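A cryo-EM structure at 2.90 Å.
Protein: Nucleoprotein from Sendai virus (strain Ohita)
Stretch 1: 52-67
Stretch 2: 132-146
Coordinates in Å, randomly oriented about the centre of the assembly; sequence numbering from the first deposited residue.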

# COMPACT_ATOMS: atom_id res chain seq x y z
N SER A 52 -26.77 3.31 -2.56
CA SER A 52 -27.26 2.78 -1.29
C SER A 52 -26.66 1.41 -1.01
O SER A 52 -26.32 1.09 0.13
N ILE A 53 -26.52 0.58 -2.05
CA ILE A 53 -25.92 -0.73 -1.88
C ILE A 53 -24.45 -0.61 -1.53
O ILE A 53 -23.92 -1.36 -0.70
N ALA A 54 -23.75 0.34 -2.16
CA ALA A 54 -22.35 0.57 -1.83
C ALA A 54 -22.19 1.02 -0.39
O ALA A 54 -21.28 0.56 0.32
N THR A 55 -23.06 1.91 0.07
CA THR A 55 -22.99 2.36 1.45
C THR A 55 -23.35 1.24 2.42
O THR A 55 -22.80 1.15 3.52
N THR A 56 -24.26 0.35 2.01
CA THR A 56 -24.59 -0.80 2.85
C THR A 56 -23.42 -1.75 2.96
O THR A 56 -23.13 -2.27 4.04
N PHE A 57 -22.73 -2.01 1.85
CA PHE A 57 -21.51 -2.81 1.89
C PHE A 57 -20.47 -2.18 2.81
O PHE A 57 -19.84 -2.87 3.62
N LEU A 58 -20.28 -0.86 2.69
CA LEU A 58 -19.29 -0.19 3.52
C LEU A 58 -19.67 -0.25 5.00
O LEU A 58 -18.80 -0.39 5.86
N ALA A 59 -20.96 -0.14 5.31
CA ALA A 59 -21.39 -0.17 6.70
C ALA A 59 -21.31 -1.58 7.26
O ALA A 59 -21.10 -1.77 8.46
N HIS A 60 -21.51 -2.59 6.41
CA HIS A 60 -21.41 -3.97 6.86
C HIS A 60 -19.96 -4.37 7.08
O HIS A 60 -19.66 -5.22 7.93
N SER A 61 -19.05 -3.81 6.28
CA SER A 61 -17.61 -4.11 6.43
C SER A 61 -17.14 -3.61 7.80
O SER A 61 -16.37 -4.32 8.47
N LEU A 62 -17.62 -2.42 8.19
CA LEU A 62 -17.26 -1.75 9.47
C LEU A 62 -17.84 -2.47 10.69
O LEU A 62 -17.33 -2.22 11.80
N ASP A 63 -18.89 -3.28 10.53
CA ASP A 63 -19.52 -3.91 11.72
C ASP A 63 -18.51 -4.81 12.45
O ASP A 63 -17.94 -5.71 11.81
N THR A 64 -18.33 -4.55 13.75
CA THR A 64 -17.41 -5.31 14.64
C THR A 64 -17.91 -6.74 14.86
O THR A 64 -17.09 -7.67 14.83
N ASP A 65 -19.23 -6.89 15.05
CA ASP A 65 -19.86 -8.21 15.34
C ASP A 65 -19.64 -9.17 14.17
O ASP A 65 -19.35 -10.35 14.42
N LYS A 66 -19.73 -8.66 12.94
CA LYS A 66 -19.56 -9.50 11.72
C LYS A 66 -18.14 -10.07 11.70
O LYS A 66 -17.19 -9.36 12.08
N GLN A 67 -18.00 -11.31 11.22
CA GLN A 67 -16.68 -12.00 11.13
C GLN A 67 -15.77 -11.21 10.19
O GLN A 67 -16.28 -10.72 9.16
N GLU A 132 -32.67 -10.01 4.44
CA GLU A 132 -32.97 -9.22 5.63
C GLU A 132 -31.72 -8.96 6.46
O GLU A 132 -31.63 -7.93 7.13
N TRP A 133 -30.75 -9.88 6.42
CA TRP A 133 -29.50 -9.63 7.13
C TRP A 133 -28.71 -8.50 6.47
O TRP A 133 -28.11 -7.68 7.16
N LEU A 134 -28.73 -8.45 5.14
CA LEU A 134 -27.89 -7.50 4.41
C LEU A 134 -28.54 -6.13 4.31
O LEU A 134 -27.85 -5.11 4.45
N PHE A 135 -29.84 -6.07 4.07
CA PHE A 135 -30.54 -4.80 3.89
C PHE A 135 -31.43 -4.45 5.07
O PHE A 135 -32.32 -3.60 4.94
N GLY A 136 -31.22 -5.08 6.22
CA GLY A 136 -31.98 -4.77 7.40
C GLY A 136 -31.40 -3.59 8.15
O GLY A 136 -30.30 -3.10 7.85
N PRO A 137 -32.14 -3.12 9.14
CA PRO A 137 -31.65 -2.00 9.95
C PRO A 137 -30.45 -2.40 10.79
O PRO A 137 -30.58 -3.18 11.74
N MET A 138 -29.28 -1.88 10.45
CA MET A 138 -28.04 -2.18 11.15
C MET A 138 -27.58 -0.95 11.90
O MET A 138 -27.46 0.13 11.32
N VAL A 139 -27.33 -1.10 13.20
CA VAL A 139 -26.84 0.01 14.00
C VAL A 139 -25.38 0.27 13.65
O VAL A 139 -24.53 -0.62 13.72
N ASN A 140 -25.09 1.51 13.27
CA ASN A 140 -23.73 1.94 12.97
C ASN A 140 -23.04 2.26 14.29
O ASN A 140 -23.46 3.19 15.00
N LYS A 141 -22.01 1.48 14.62
CA LYS A 141 -21.23 1.77 15.82
C LYS A 141 -20.75 3.21 15.83
O LYS A 141 -20.80 3.89 16.86
N SER A 142 -20.33 3.67 14.65
CA SER A 142 -19.87 5.06 14.41
C SER A 142 -20.39 5.52 13.04
O SER A 142 -20.75 4.65 12.23
N PRO A 143 -20.44 6.84 12.73
CA PRO A 143 -20.94 7.31 11.43
C PRO A 143 -20.04 6.81 10.29
O PRO A 143 -18.83 6.88 10.42
N LEU A 144 -20.66 6.33 9.20
CA LEU A 144 -19.93 5.80 8.02
C LEU A 144 -19.12 6.90 7.33
O LEU A 144 -17.96 6.64 6.98
N PHE A 145 -19.70 8.10 7.18
CA PHE A 145 -19.01 9.21 6.48
C PHE A 145 -19.02 10.47 7.35
O PHE A 145 -19.86 10.58 8.26
N GLN A 146 -18.07 11.38 7.09
CA GLN A 146 -17.96 12.66 7.84
C GLN A 146 -19.09 13.61 7.41
O GLN A 146 -19.33 13.72 6.19

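What fills the apolar centre of the contact? Leu144, in the t,p rotamer, points its CB toward the helix and lies against Ala59, with its CD2 4.2 Å from Ala59 CB. Leu58 (t,p) also points in, its CD2 3.2 Å from Leu144 CD1 and 3.5 Å from Phe145 CZ. Phe145 (chi1 m) starts sideways, but its ring end swings back to the helix.

How does Met138 join this core to His60? Its extended t,t start and m chi3 carry CE over one face of the imidazole, 3.4 Å from the ring centroid, a CH-pi contact. Met138 SD also lies 4.4 Å from Ala59 CB, so one side chain serves both neighbours.

What continues the packing toward the start of the helix? Leu134 (t,p) brings CD1 to 4.0 Å from Phe57 CE2, at the ring edge. Farther along, Ile53 CG1 (m,t) meets the edge of Phe135 at CE1, 4.0 Å away.

Where is the polar edge? His60 (chi1 m) turns its end to the second stretch, and NE2 donates a hydrogen bond to Trp133 O at 3.3 Å. Leu134 O is nearer NE2, at 2.9 Å, but poorly angled. Lys66 reaches Trp133 too, yet NZ and NE1, 2.8 Å apart, are both donors and form no hydrogen bond.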

# COMPACT_ATOMS: atom_id res chain seq x y z
CB SER A 52 -28.78 2.70 -1.31
OG SER A 52 -29.30 2.87 -0.00
CB ILE A 53 -26.14 -1.58 -3.14
CG1 ILE A 53 -27.61 -1.97 -3.27
CG2 ILE A 53 -25.27 -2.81 -3.11
CD1 ILE A 53 -27.94 -2.60 -4.58
CB ALA A 54 -21.75 1.60 -2.79
CB THR A 55 -23.90 3.57 1.66
OG1 THR A 55 -23.50 4.62 0.77
CG2 THR A 55 -23.81 4.07 3.08
CB THR A 56 -25.82 -1.52 2.29
OG1 THR A 56 -26.71 -0.57 1.71
CG2 THR A 56 -26.53 -2.27 3.39
CB PHE A 57 -20.93 -2.97 0.49
CG PHE A 57 -21.74 -3.86 -0.40
CD1 PHE A 57 -21.53 -3.86 -1.76
CD2 PHE A 57 -22.70 -4.71 0.13
CE1 PHE A 57 -22.27 -4.68 -2.58
CE2 PHE A 57 -23.43 -5.52 -0.69
CZ PHE A 57 -23.22 -5.51 -2.05
CB LEU A 58 -19.13 1.26 3.07
CG LEU A 58 -17.93 1.98 3.68
CD1 LEU A 58 -16.64 1.49 3.05
CD2 LEU A 58 -18.07 3.46 3.51
CB ALA A 59 -22.80 0.38 6.82
CB HIS A 60 -22.08 -4.89 5.86
CG HIS A 60 -23.56 -5.03 6.06
ND1 HIS A 60 -24.38 -3.95 6.29
CD2 HIS A 60 -24.36 -6.12 6.05
CE1 HIS A 60 -25.62 -4.37 6.43
NE2 HIS A 60 -25.64 -5.68 6.29
CB SER A 61 -16.81 -3.50 5.32
OG SER A 61 -16.94 -2.08 5.32
CB LEU A 62 -17.72 -0.29 9.42
CG LEU A 62 -17.08 0.56 8.32
CD1 LEU A 62 -17.62 1.98 8.35
CD2 LEU A 62 -15.56 0.57 8.46
CB ASP A 63 -20.77 -4.71 11.33
CG ASP A 63 -21.60 -5.15 12.52
OD1 ASP A 63 -21.41 -4.58 13.61
OD2 ASP A 63 -22.43 -6.06 12.35
CB THR A 64 -17.23 -4.58 15.97
OG1 THR A 64 -16.56 -3.35 15.71
CG2 THR A 64 -16.46 -5.39 16.99
CB ASP A 65 -21.36 -8.04 15.64
CG ASP A 65 -21.63 -7.32 16.95
OD1 ASP A 65 -22.75 -6.81 17.12
OD2 ASP A 65 -20.72 -7.29 17.80
CB LYS A 66 -19.82 -8.65 10.48
CG LYS A 66 -20.20 -9.42 9.22
CD LYS A 66 -20.70 -8.54 8.10
CE LYS A 66 -21.85 -7.65 8.53
NZ LYS A 66 -23.01 -8.44 8.98
CB GLN A 67 -16.88 -13.43 10.60
CG GLN A 67 -17.71 -14.31 11.52
CD GLN A 67 -18.03 -15.64 10.90
OE1 GLN A 67 -18.06 -15.79 9.68
NE2 GLN A 67 -18.27 -16.64 11.74
CB GLU A 132 -34.03 -9.91 6.50
CG GLU A 132 -35.08 -10.69 5.73
CD GLU A 132 -36.21 -9.81 5.25
OE1 GLU A 132 -36.53 -8.80 5.92
OE2 GLU A 132 -36.79 -10.12 4.19
CB TRP A 133 -28.67 -10.91 7.17
CG TRP A 133 -27.20 -10.67 7.31
CD1 TRP A 133 -26.57 -10.03 8.34
CD2 TRP A 133 -26.18 -11.07 6.40
NE1 TRP A 133 -25.22 -10.01 8.11
CE2 TRP A 133 -24.96 -10.64 6.93
CE3 TRP A 133 -26.18 -11.75 5.18
CZ2 TRP A 133 -23.74 -10.87 6.29
CZ3 TRP A 133 -24.98 -11.97 4.55
CH2 TRP A 133 -23.78 -11.53 5.10
CB LEU A 134 -27.60 -8.06 3.02
CG LEU A 134 -26.89 -7.19 1.99
CD1 LEU A 134 -25.60 -6.63 2.54
CD2 LEU A 134 -26.62 -8.02 0.76
CB PHE A 135 -31.37 -4.84 2.60
CG PHE A 135 -30.55 -4.99 1.37
CD1 PHE A 135 -29.77 -3.95 0.91
CD2 PHE A 135 -30.54 -6.18 0.67
CE1 PHE A 135 -29.00 -4.08 -0.22
CE2 PHE A 135 -29.77 -6.32 -0.46
CZ PHE A 135 -29.01 -5.26 -0.90
CB PRO A 137 -32.85 -1.64 10.83
CG PRO A 137 -34.03 -2.28 10.16
CD PRO A 137 -33.51 -3.51 9.51
CB MET A 138 -26.95 -2.65 10.18
CG MET A 138 -25.53 -2.46 10.71
SD MET A 138 -24.26 -2.82 9.50
CE MET A 138 -24.19 -4.60 9.58
CB VAL A 139 -27.00 -0.28 15.50
CG1 VAL A 139 -26.32 0.80 16.32
CG2 VAL A 139 -28.48 -0.38 15.85
CB ASN A 140 -23.74 3.17 12.05
CG ASN A 140 -23.87 2.80 10.59
OD1 ASN A 140 -23.52 3.58 9.71
ND2 ASN A 140 -24.37 1.60 10.32
CB LYS A 141 -20.04 0.81 15.91
CG LYS A 141 -18.97 1.22 16.91
CD LYS A 141 -19.40 0.91 18.34
CE LYS A 141 -18.68 1.80 19.33
NZ LYS A 141 -17.28 2.08 18.92
CB SER A 142 -18.37 5.17 14.50
OG SER A 142 -17.74 4.24 13.63
CB PRO A 143 -20.89 8.84 11.54
CG PRO A 143 -19.88 9.10 12.64
CD PRO A 143 -20.04 7.94 13.61
CB LEU A 144 -20.95 5.18 7.06
CG LEU A 144 -20.35 4.41 5.88
CD1 LEU A 144 -19.47 3.27 6.38
CD2 LEU A 144 -21.45 3.87 4.97
CB PHE A 145 -19.66 9.51 5.13
CG PHE A 145 -19.55 8.42 4.10
CD1 PHE A 145 -18.32 8.09 3.55
CD2 PHE A 145 -20.67 7.73 3.67
CE1 PHE A 145 -18.22 7.08 2.60
CE2 PHE A 145 -20.57 6.73 2.72
CZ PHE A 145 -19.35 6.41 2.18
CB GLN A 146 -16.60 13.31 7.56
CG GLN A 146 -15.42 12.47 8.01
CD GLN A 146 -14.11 13.16 7.75
OE1 GLN A 146 -14.06 14.33 7.37
NE2 GLN A 146 -13.02 12.44 7.96